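Local coordinates for metagenomic carboxyl esterase MGS0156 (Uncultured organism, PDB 5D8M), which probably hydrolyses carboxylic ester bonds, as an alpha/beta-hydrolase-type carboxyl esterase recovered from an uncultured organism, at residues I152-H157 against A176-V181; G54-D59 against S321-A326; A187-P192 against Y229-L234; S258-P263 against T314-K319. One frame throughout, in Å; residues are numbered along the deposited sequence. Where two conformers were deposited one is given.

Contact 1 (I152-H157 against A176-V181); sequences IVFVTH and ARTAAV
At the edge of the Phe154 ring, in its plane, sits Thr178 OG1, 3.4 Å from CE2, with Ala180 O also near that plane and Thr178 CG2 3.6 Å from CD2; the hydroxyl itself is hydrogen-bonded to Leu174 O. Val181 CG2 comes up obliquely, and Val90, Ile139 and Val143 also touch the Phe154 side chain. The Arg177 guanidinium receives Ile152 CG1 on one face, offset toward the rim, 3.6 Å from NH1, while NH1 bonds Asp150 O; a bend at chi2 (71°) carries the group there, the two side chains crossing near a right angle. Ile152 and Phe154 lie on strand 151-157, Val181 on the neighbouring parallel strand 178-184, and Arg177 on the helix end just before it, a beta-alpha-beta crossover through helices 159-170 and 172-177 consistent with an alpha/beta-hydrolase fold. Ile152 O accepts from Ala179 N (3.0 Å), the donor in the carbonyl plane, and more weakly from Ala180 N. Phe154 N donates to Ala180 O (2.9 Å) from 28° above that carbonyl's plane. Val153 meets Ala180 CB on the face away from Phe154 and Val181. A water links Ile152 N to Arg177 O, at the end where helix 172-177 gives way to strand 178-184.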
# COMPACT_ATOMS: atom_id res chain seq x y z
N ILE A 152 16.83 -5.62 0.09
CA ILE A 152 15.44 -5.81 0.46
C ILE A 152 14.62 -4.52 0.33
O ILE A 152 14.93 -3.51 0.98
CB ILE A 152 15.33 -6.35 1.90
CG1 ILE A 152 16.01 -7.71 2.00
CG2 ILE A 152 13.87 -6.42 2.33
CD1 ILE A 152 15.39 -8.78 1.08
N VAL A 153 13.62 -4.56 -0.55
CA VAL A 153 12.70 -3.44 -0.72
C VAL A 153 11.27 -3.93 -0.49
O VAL A 153 10.72 -4.65 -1.31
CB VAL A 153 12.84 -2.80 -2.12
CG1 VAL A 153 11.74 -1.72 -2.33
CG2 VAL A 153 14.24 -2.21 -2.29
N PHE A 154 10.68 -3.55 0.64
CA PHE A 154 9.28 -3.90 0.90
C PHE A 154 8.38 -3.11 -0.03
O PHE A 154 8.59 -1.91 -0.23
CB PHE A 154 8.89 -3.62 2.35
CG PHE A 154 9.47 -4.60 3.35
CD1 PHE A 154 8.90 -5.84 3.53
CD2 PHE A 154 10.59 -4.26 4.11
CE1 PHE A 154 9.42 -6.75 4.45
CE2 PHE A 154 11.12 -5.16 5.04
CZ PHE A 154 10.52 -6.41 5.22
N VAL A 155 7.40 -3.79 -0.61
CA VAL A 155 6.31 -3.14 -1.32
C VAL A 155 5.03 -3.64 -0.69
O VAL A 155 4.74 -4.84 -0.74
CB VAL A 155 6.32 -3.43 -2.82
CG1 VAL A 155 5.18 -2.69 -3.50
CG2 VAL A 155 7.67 -3.00 -3.42
N THR A 156 4.32 -2.73 -0.03
CA THR A 156 3.27 -3.11 0.90
C THR A 156 1.96 -2.51 0.45
O THR A 156 1.96 -1.48 -0.24
CB THR A 156 3.62 -2.64 2.35
OG1 THR A 156 3.66 -1.20 2.41
CG2 THR A 156 5.01 -3.13 2.76
N HIS A 157 0.85 -3.12 0.86
CA HIS A 157 -0.47 -2.62 0.51
C HIS A 157 -1.34 -2.56 1.78
O HIS A 157 -1.33 -3.51 2.59
CB HIS A 157 -1.13 -3.51 -0.57
CG HIS A 157 -2.52 -3.09 -0.96
ND1 HIS A 157 -3.61 -3.92 -0.83
CD2 HIS A 157 -2.99 -1.94 -1.50
CE1 HIS A 157 -4.69 -3.31 -1.27
NE2 HIS A 157 -4.34 -2.10 -1.69
N ALA A 176 18.10 -3.24 10.12
CA ALA A 176 19.46 -3.23 9.57
C ALA A 176 19.54 -3.98 8.24
O ALA A 176 20.41 -3.73 7.42
CB ALA A 176 20.42 -3.83 10.56
N ARG A 177 18.61 -4.89 8.02
CA ARG A 177 18.57 -5.71 6.82
C ARG A 177 17.82 -5.02 5.65
O ARG A 177 17.95 -5.41 4.49
CB ARG A 177 17.89 -7.04 7.16
CG ARG A 177 17.78 -8.03 6.03
CD ARG A 177 19.14 -8.62 5.68
NE ARG A 177 19.03 -9.45 4.49
CZ ARG A 177 19.16 -9.00 3.25
NH1 ARG A 177 19.42 -7.71 3.03
NH2 ARG A 177 19.04 -9.83 2.21
N THR A 178 17.03 -4.00 5.98
CA THR A 178 16.06 -3.46 5.03
C THR A 178 16.56 -2.18 4.38
O THR A 178 16.95 -1.25 5.08
CB THR A 178 14.71 -3.18 5.74
OG1 THR A 178 14.20 -4.40 6.29
CG2 THR A 178 13.67 -2.58 4.78
N ALA A 179 16.53 -2.10 3.05
CA ALA A 179 16.91 -0.86 2.37
C ALA A 179 15.75 0.16 2.25
O ALA A 179 15.96 1.37 2.36
CB ALA A 179 17.47 -1.15 1.00
N ALA A 180 14.55 -0.33 2.01
CA ALA A 180 13.46 0.58 1.68
C ALA A 180 12.10 -0.02 1.97
O ALA A 180 11.93 -1.25 1.91
CB ALA A 180 13.54 0.98 0.20
N VAL A 181 11.15 0.85 2.30
CA VAL A 181 9.73 0.47 2.38
C VAL A 181 8.92 1.34 1.47
O VAL A 181 8.96 2.56 1.60
CB VAL A 181 9.15 0.63 3.78
CG1 VAL A 181 7.65 0.26 3.76
CG2 VAL A 181 9.93 -0.23 4.79
O HOH W 1 18.79 -4.65 1.90

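Contact 2 (G54-D59 against S321-A326); sequences GDRSSD and SYPRPA
Arg56 reaches across to the turn ahead of helix 324-338 by a folded route. Its CG takes the crowded position between the backbone N and the carbonyl carbon (chi1 59°), and a bend at chi3 (69°) turns the guanidinium over Pro323 and Tyr322. One face of the guanidinium covers Pro323 CD, 3.6 Å from NE, and Tyr322 CD1, 3.7 Å from NH1. The Tyr322 ring, its CG anti to the backbone N, stands steeply to the guanidinium, the planes 74° apart. Pro323 CD also lies over a face of that ring, toward its rim, so proline, phenol and guanidinium pack against one another. At the guanidinium edge, Arg56 NH2 is 2.8 Å from Ser321 O, whereas Arg56 NH1 is held by Gly62 O and Asn296 O. An alanine here removes the guanidinium, and would probably leave Pro323 and Tyr322 less covered and Gly62 O and Asn296 O without this donor.

Pro323 centres an inverse gamma turn, with Arg324 N bonding back to Tyr322 O at 2.8 Å, and occupies the N-cap position of the helix. Gly54 backs onto this turn: its CA makes a CA-H...O contact with Tyr322 O (3.5 Å), its O is 3.3 Å from Pro323 CD, and with its positive phi it sits where a CB would collide with Tyr322 O. These contacts lay the loop after helix 34-48 over the start of helix 324-338; of helix 34-48, Met41 touches Tyr322 and Met45 touches Asp55 and Ala326, while Tyr322 OH bonds Ile63 O.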
# COMPACT_ATOMS: atom_id res chain seq x y z
N GLY A 54 -3.65 -4.33 -17.76
CA GLY A 54 -4.13 -3.06 -17.28
C GLY A 54 -3.62 -1.83 -18.02
O GLY A 54 -3.88 -0.70 -17.59
N ASP A 55 -2.88 -2.02 -19.12
CA ASP A 55 -2.38 -0.90 -19.92
C ASP A 55 -3.49 0.12 -20.23
O ASP A 55 -4.63 -0.25 -20.53
CB ASP A 55 -1.77 -1.39 -21.24
CG ASP A 55 -1.00 -0.28 -21.98
OD1 ASP A 55 -0.13 0.38 -21.36
OD2 ASP A 55 -1.24 -0.08 -23.19
N ARG A 56 -3.14 1.40 -20.15
CA ARG A 56 -4.07 2.50 -20.42
C ARG A 56 -3.23 3.71 -20.82
O ARG A 56 -2.00 3.68 -20.72
CB ARG A 56 -4.92 2.82 -19.19
CG ARG A 56 -4.08 3.21 -17.97
CD ARG A 56 -4.92 3.89 -16.86
NE ARG A 56 -5.84 2.97 -16.21
CZ ARG A 56 -6.52 3.24 -15.09
NH1 ARG A 56 -6.41 4.42 -14.48
NH2 ARG A 56 -7.32 2.31 -14.59
N SER A 57 -3.88 4.79 -21.24
CA SER A 57 -3.13 5.99 -21.58
C SER A 57 -2.52 6.58 -20.33
O SER A 57 -3.17 6.59 -19.28
CB SER A 57 -4.00 7.03 -22.27
OG SER A 57 -3.24 8.21 -22.50
N SER A 58 -1.29 7.08 -20.43
CA SER A 58 -0.63 7.75 -19.31
C SER A 58 -0.88 9.27 -19.29
O SER A 58 -0.50 9.96 -18.33
CB SER A 58 0.88 7.48 -19.34
OG SER A 58 1.44 8.01 -20.52
N ASP A 59 -1.52 9.78 -20.34
CA ASP A 59 -1.78 11.21 -20.47
C ASP A 59 -2.69 11.76 -19.37
O ASP A 59 -3.60 11.08 -18.90
CB ASP A 59 -2.42 11.52 -21.83
CG ASP A 59 -1.51 11.20 -22.99
OD1 ASP A 59 -0.32 10.89 -22.75
OD2 ASP A 59 -1.97 11.27 -24.14
N SER A 321 -9.42 -2.70 -13.03
CA SER A 321 -8.41 -2.48 -14.06
C SER A 321 -7.50 -1.30 -13.72
O SER A 321 -7.97 -0.19 -13.47
CB SER A 321 -9.07 -2.24 -15.42
OG SER A 321 -9.77 -3.40 -15.83
N TYR A 322 -6.19 -1.57 -13.69
CA TYR A 322 -5.18 -0.54 -13.48
C TYR A 322 -3.85 -1.14 -13.95
O TYR A 322 -3.65 -2.35 -13.84
CB TYR A 322 -5.08 -0.11 -12.00
CG TYR A 322 -4.11 1.04 -11.83
CD1 TYR A 322 -4.49 2.35 -12.13
CD2 TYR A 322 -2.80 0.81 -11.42
CE1 TYR A 322 -3.60 3.40 -12.02
CE2 TYR A 322 -1.89 1.85 -11.32
CZ TYR A 322 -2.30 3.13 -11.61
OH TYR A 322 -1.39 4.14 -11.51
N PRO A 323 -2.92 -0.31 -14.47
CA PRO A 323 -1.63 -0.89 -14.90
C PRO A 323 -0.68 -1.21 -13.74
O PRO A 323 0.37 -0.57 -13.60
CB PRO A 323 -1.04 0.20 -15.81
CG PRO A 323 -1.66 1.48 -15.33
CD PRO A 323 -3.09 1.08 -14.95
N ARG A 324 -1.05 -2.19 -12.92
CA ARG A 324 -0.19 -2.65 -11.81
C ARG A 324 1.24 -3.06 -12.23
O ARG A 324 2.19 -2.70 -11.52
CB ARG A 324 -0.89 -3.81 -11.05
CG ARG A 324 -2.19 -3.37 -10.29
CD ARG A 324 -2.92 -4.55 -9.66
NE ARG A 324 -3.51 -5.43 -10.68
CZ ARG A 324 -4.73 -5.25 -11.19
NH1 ARG A 324 -5.19 -6.09 -12.11
NH2 ARG A 324 -5.47 -4.23 -10.78
N PRO A 325 1.43 -3.78 -13.37
CA PRO A 325 2.81 -4.11 -13.73
C PRO A 325 3.67 -2.88 -13.94
O PRO A 325 4.81 -2.84 -13.46
CB PRO A 325 2.67 -4.89 -15.04
CG PRO A 325 1.26 -5.48 -14.96
CD PRO A 325 0.46 -4.39 -14.31
N ALA A 326 3.14 -1.89 -14.66
CA ALA A 326 3.90 -0.67 -14.90
C ALA A 326 4.18 0.04 -13.58
O ALA A 326 5.29 0.56 -13.37
CB ALA A 326 3.17 0.23 -15.84

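Contact 3 (A187-P192 against Y229-L234); sequences AIDGSP and YRLRFL
A type I beta turn from Ala187 to Gly190, closed by Gly190 N bonding Ala187 O at 2.9 Å, presses its end onto helix 227-236, so that the CA atoms of Asp189 and Arg230 stand 5.1 Å apart. Arg230 lays the aliphatic part of its chain along the turn backbone: CB rests 3.6 Å from Ile188 O, CG meets the Gly190 backbone, and CD is 3.5 Å from Ala187 O. Its CG is anti to the carbonyl carbon, and bends at chi2 (-97°) and chi3 (52°) curl the chain back over its own helix. The guanidinium thus turns one edge to Ile188 O and a water, and places NH2 over a face of Phe233, toward the ring's rim. No direct hydrogen bond spans the segments; the water joins them, donating to Ile188 O (2.7 Å) and Arg230 O and accepting from Arg230 NE. The positive phi of Gly190 (75°) suits a residue without a CB, and a CB there would be tight against Arg230 CG.

Further along the helix, Leu234 CD1 meets Ile188 CG2 at 3.8 Å and Asp189 OD1 at 3.6 Å; Leu231 CD2 approaches the same carboxylate. An alanine at Arg230 removes the methylenes beyond CB and the guanidinium, and would probably loosen the turn against the helix, with the water short of a donor and the bonds to Glu166 and Ser224 O gone. The salt bridge of Arg230 NH2 to Glu166 and the contact with Val162 bring helix 227-236 onto helix 159-170, where Ile188 also rests at Ala161; the turn itself lies between strand 178-184 and helix 193-196.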
# COMPACT_ATOMS: atom_id res chain seq x y z
N ALA A 187 -2.23 1.97 5.00
CA ALA A 187 -3.09 2.57 6.02
C ALA A 187 -2.24 3.20 7.12
O ALA A 187 -2.35 2.82 8.29
CB ALA A 187 -4.03 1.51 6.62
N ILE A 188 -1.39 4.15 6.75
CA ILE A 188 -0.40 4.68 7.69
C ILE A 188 -1.04 5.28 8.95
O ILE A 188 -0.61 4.99 10.07
CB ILE A 188 0.50 5.73 7.00
CG1 ILE A 188 1.06 5.20 5.67
CG2 ILE A 188 1.61 6.22 7.96
CD1 ILE A 188 1.78 3.84 5.76
N ASP A 189 -2.07 6.10 8.76
CA ASP A 189 -2.82 6.65 9.89
C ASP A 189 -4.09 5.86 10.20
O ASP A 189 -4.98 6.36 10.88
CB ASP A 189 -3.22 8.10 9.63
CG ASP A 189 -2.03 9.04 9.50
OD1 ASP A 189 -0.93 8.71 9.99
OD2 ASP A 189 -2.23 10.14 8.94
N GLY A 190 -4.18 4.64 9.70
CA GLY A 190 -5.38 3.85 9.91
C GLY A 190 -6.51 4.35 9.00
O GLY A 190 -6.24 4.93 7.93
N SER A 191 -7.75 4.13 9.42
CA SER A 191 -8.92 4.62 8.68
C SER A 191 -10.05 4.86 9.66
O SER A 191 -10.23 4.06 10.58
CB SER A 191 -9.35 3.60 7.60
OG SER A 191 -10.59 3.99 7.00
N PRO A 192 -10.82 5.95 9.48
CA PRO A 192 -11.95 6.12 10.39
C PRO A 192 -12.98 4.99 10.25
O PRO A 192 -13.77 4.78 11.16
CB PRO A 192 -12.55 7.47 9.98
CG PRO A 192 -11.98 7.77 8.64
CD PRO A 192 -10.70 7.05 8.50
N TYR A 229 -4.92 4.53 17.44
CA TYR A 229 -3.81 3.61 17.61
C TYR A 229 -2.63 3.91 16.68
O TYR A 229 -1.48 3.96 17.11
CB TYR A 229 -4.31 2.19 17.37
CG TYR A 229 -3.30 1.14 17.74
CD1 TYR A 229 -3.19 0.68 19.05
CD2 TYR A 229 -2.47 0.59 16.77
CE1 TYR A 229 -2.27 -0.30 19.38
CE2 TYR A 229 -1.56 -0.39 17.10
CZ TYR A 229 -1.46 -0.83 18.40
OH TYR A 229 -0.54 -1.81 18.72
N ARG A 230 -2.93 4.10 15.40
CA ARG A 230 -1.91 4.34 14.39
C ARG A 230 -1.18 5.69 14.59
O ARG A 230 0.02 5.77 14.39
CB ARG A 230 -2.54 4.27 12.99
CG ARG A 230 -3.01 2.85 12.60
CD ARG A 230 -1.98 2.08 11.73
NE ARG A 230 -0.64 2.05 12.32
CZ ARG A 230 -0.16 1.08 13.10
NH1 ARG A 230 -0.89 0.01 13.39
NH2 ARG A 230 1.07 1.16 13.57
N LEU A 231 -1.91 6.74 14.98
CA LEU A 231 -1.29 8.05 15.26
C LEU A 231 -0.40 7.98 16.50
O LEU A 231 0.67 8.58 16.53
CB LEU A 231 -2.36 9.12 15.45
CG LEU A 231 -2.99 9.58 14.14
CD1 LEU A 231 -4.10 10.56 14.41
CD2 LEU A 231 -1.95 10.19 13.21
N ARG A 232 -0.85 7.25 17.51
CA ARG A 232 -0.08 7.05 18.72
C ARG A 232 1.24 6.29 18.44
O ARG A 232 2.29 6.62 19.00
CB ARG A 232 -0.93 6.29 19.75
CG ARG A 232 -0.12 5.60 20.83
CD ARG A 232 -0.40 6.17 22.17
NE ARG A 232 -1.76 5.88 22.62
CZ ARG A 232 -2.21 6.18 23.84
NH1 ARG A 232 -1.41 6.77 24.72
NH2 ARG A 232 -3.46 5.90 24.18
N PHE A 233 1.18 5.29 17.56
CA PHE A 233 2.38 4.58 17.14
C PHE A 233 3.40 5.54 16.56
O PHE A 233 4.58 5.46 16.90
CB PHE A 233 2.05 3.51 16.10
CG PHE A 233 3.25 2.86 15.49
CD1 PHE A 233 3.92 1.85 16.15
CD2 PHE A 233 3.69 3.22 14.22
CE1 PHE A 233 5.02 1.21 15.57
CE2 PHE A 233 4.79 2.59 13.65
CZ PHE A 233 5.44 1.58 14.31
N LEU A 234 2.94 6.43 15.68
CA LEU A 234 3.85 7.35 14.99
C LEU A 234 4.33 8.44 15.94
O LEU A 234 5.41 8.97 15.76
CB LEU A 234 3.18 7.96 13.76
CG LEU A 234 3.01 7.00 12.57
CD1 LEU A 234 2.18 7.65 11.47
CD2 LEU A 234 4.36 6.61 12.04
O HOH W 2 1.09 4.30 12.09

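Contact 4 (S258-P263 against T314-K319); sequences SAILRP and TSVISK
Three hydrogen bonds join the segments directly. Ser318 OG accepts from Ala259 N at 3.0 Å with a fairly straight N-H (160°). Val316 O accepts from Ile260 N at 3.1 Å, the donor standing above the carbonyl plane. Ser258 OG takes the N-H of Lys319, its N 3.1 Å away. The two serines play matching parts, each hydroxyl accepting a backbone N-H from the other segment. Ser258 OG is placed anti to its own carbonyl carbon (chi1 -67°), while Ser318 OG takes the crowded position between backbone N and carbonyl carbon (chi1 62°), which turns it to Ala259. Alongside the bonds is an apolar patch: the Ile260 and Val316 side chains cross obliquely, Ile260 CD1 meeting Val316 CG2 at 3.7 Å, and Ile260 CG2 lies beside Ile317 CG1 at 4.0 Å, those two side chains running the same way. Lys319 packs its CB 3.6 Å from Ser258 N before its chain leads away.

Behind this shell, an inverse gamma turn centred on Ile317, where helix 312-316 ends, sets Val316 O and Ser318 OG side by side as acceptors. Opposite them, Ser258 O accepts from Leu261 N at 2.8 Å, closing a turn ahead of helix 262-269 from which Ala259 N and Ile260 N face the acceptors. A water bridges Ser318 OG to Arg262 NH2; Arg262 NE is held by Arg254 O, and Ser258 N by Asp298. The contact sets the end of helix 312-316 against the approach to helix 262-269, with Ile317 directed onto Leu300 and Phe306 of the intervening loops and Leu261 onto Leu278.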
# COMPACT_ATOMS: atom_id res chain seq x y z
N SER A 258 -14.76 0.79 -7.54
CA SER A 258 -15.51 -0.47 -7.53
C SER A 258 -16.81 -0.41 -6.73
O SER A 258 -16.84 0.18 -5.67
CB SER A 258 -14.63 -1.61 -6.96
OG SER A 258 -13.55 -1.90 -7.81
N ALA A 259 -17.85 -1.06 -7.25
CA ALA A 259 -19.16 -1.04 -6.62
C ALA A 259 -19.07 -1.38 -5.14
O ALA A 259 -19.62 -0.69 -4.31
CB ALA A 259 -20.11 -1.99 -7.34
N ILE A 260 -18.31 -2.42 -4.82
CA ILE A 260 -18.24 -2.93 -3.45
C ILE A 260 -17.66 -1.85 -2.52
O ILE A 260 -17.97 -1.82 -1.33
CB ILE A 260 -17.39 -4.23 -3.37
CG1 ILE A 260 -17.60 -4.94 -2.03
CG2 ILE A 260 -15.90 -3.97 -3.63
CD1 ILE A 260 -18.84 -5.78 -2.00
N LEU A 261 -16.84 -0.96 -3.07
CA LEU A 261 -16.15 0.05 -2.27
C LEU A 261 -16.94 1.37 -2.19
O LEU A 261 -16.69 2.20 -1.32
CB LEU A 261 -14.77 0.34 -2.85
CG LEU A 261 -13.77 -0.82 -2.87
CD1 LEU A 261 -12.48 -0.31 -3.51
CD2 LEU A 261 -13.52 -1.38 -1.46
N ARG A 262 -17.90 1.55 -3.09
CA ARG A 262 -18.61 2.83 -3.12
C ARG A 262 -19.32 3.23 -1.83
O ARG A 262 -19.26 4.39 -1.46
CB ARG A 262 -19.62 2.85 -4.27
CG ARG A 262 -18.93 2.87 -5.62
CD ARG A 262 -19.86 3.44 -6.69
NE ARG A 262 -19.23 3.33 -7.99
CZ ARG A 262 -19.56 2.41 -8.90
NH1 ARG A 262 -20.54 1.54 -8.66
NH2 ARG A 262 -18.91 2.38 -10.06
N PRO A 263 -19.99 2.29 -1.14
CA PRO A 263 -20.59 2.74 0.12
C PRO A 263 -19.57 3.29 1.13
O PRO A 263 -19.89 4.20 1.90
CB PRO A 263 -21.25 1.48 0.66
CG PRO A 263 -21.58 0.67 -0.55
CD PRO A 263 -20.41 0.91 -1.48
N THR A 314 -15.70 -11.20 -7.83
CA THR A 314 -15.03 -10.53 -8.94
C THR A 314 -15.95 -9.51 -9.59
O THR A 314 -15.51 -8.43 -9.97
CB THR A 314 -14.55 -11.52 -10.01
OG1 THR A 314 -13.53 -12.36 -9.45
CG2 THR A 314 -13.98 -10.77 -11.22
N SER A 315 -17.23 -9.84 -9.68
CA SER A 315 -18.19 -8.95 -10.30
C SER A 315 -18.41 -7.65 -9.53
O SER A 315 -18.58 -6.60 -10.15
CB SER A 315 -19.52 -9.67 -10.48
OG SER A 315 -19.38 -10.70 -11.45
N VAL A 316 -18.40 -7.70 -8.20
CA VAL A 316 -18.68 -6.50 -7.41
C VAL A 316 -17.43 -5.64 -7.27
O VAL A 316 -17.53 -4.44 -7.01
CB VAL A 316 -19.26 -6.86 -6.03
CG1 VAL A 316 -20.54 -7.67 -6.21
CG2 VAL A 316 -18.24 -7.61 -5.17
N ILE A 317 -16.26 -6.23 -7.48
CA ILE A 317 -15.02 -5.48 -7.59
C ILE A 317 -14.92 -5.01 -9.04
O ILE A 317 -14.07 -5.45 -9.81
CB ILE A 317 -13.83 -6.34 -7.13
CG1 ILE A 317 -14.12 -6.84 -5.70
CG2 ILE A 317 -12.49 -5.58 -7.20
CD1 ILE A 317 -13.13 -7.84 -5.17
N SER A 318 -15.83 -4.11 -9.38
CA SER A 318 -16.17 -3.79 -10.77
C SER A 318 -15.23 -2.82 -11.48
O SER A 318 -15.36 -2.60 -12.67
CB SER A 318 -17.58 -3.21 -10.82
OG SER A 318 -17.61 -2.00 -10.08
N LYS A 319 -14.28 -2.22 -10.77
CA LYS A 319 -13.36 -1.27 -11.41
C LYS A 319 -11.91 -1.63 -11.07
O LYS A 319 -11.14 -0.78 -10.61
CB LYS A 319 -13.68 0.17 -10.97
CG LYS A 319 -15.08 0.66 -11.43
CD LYS A 319 -15.13 0.74 -12.96
CE LYS A 319 -16.52 1.18 -13.44
NZ LYS A 319 -16.56 1.34 -14.93
O HOH W 3 -19.75 -0.36 -11.48

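Contact 1 is the buried one, joining two neighbouring strands of the central sheet, and relies on backbone bonds and apolar side chains. The other three are only partly buried: contacts 2 and 3 set loops on helices, while contact 4 joins a helix end to the approach to another. Contact 2 rests on a guanidinium packed over proline and tyrosine. The loop of contact 3 follows strand 178-184, which contact 1 also uses; there a shared water and arginine methylenes do the joining. In contact 4 side-chain hydroxyls take backbone N-H groups. Contacts 2 and 4 adjoin in sequence, their centres about 19 Å apart; contact 2 encloses the others along the chain and sits across the chain's centre from contact 3.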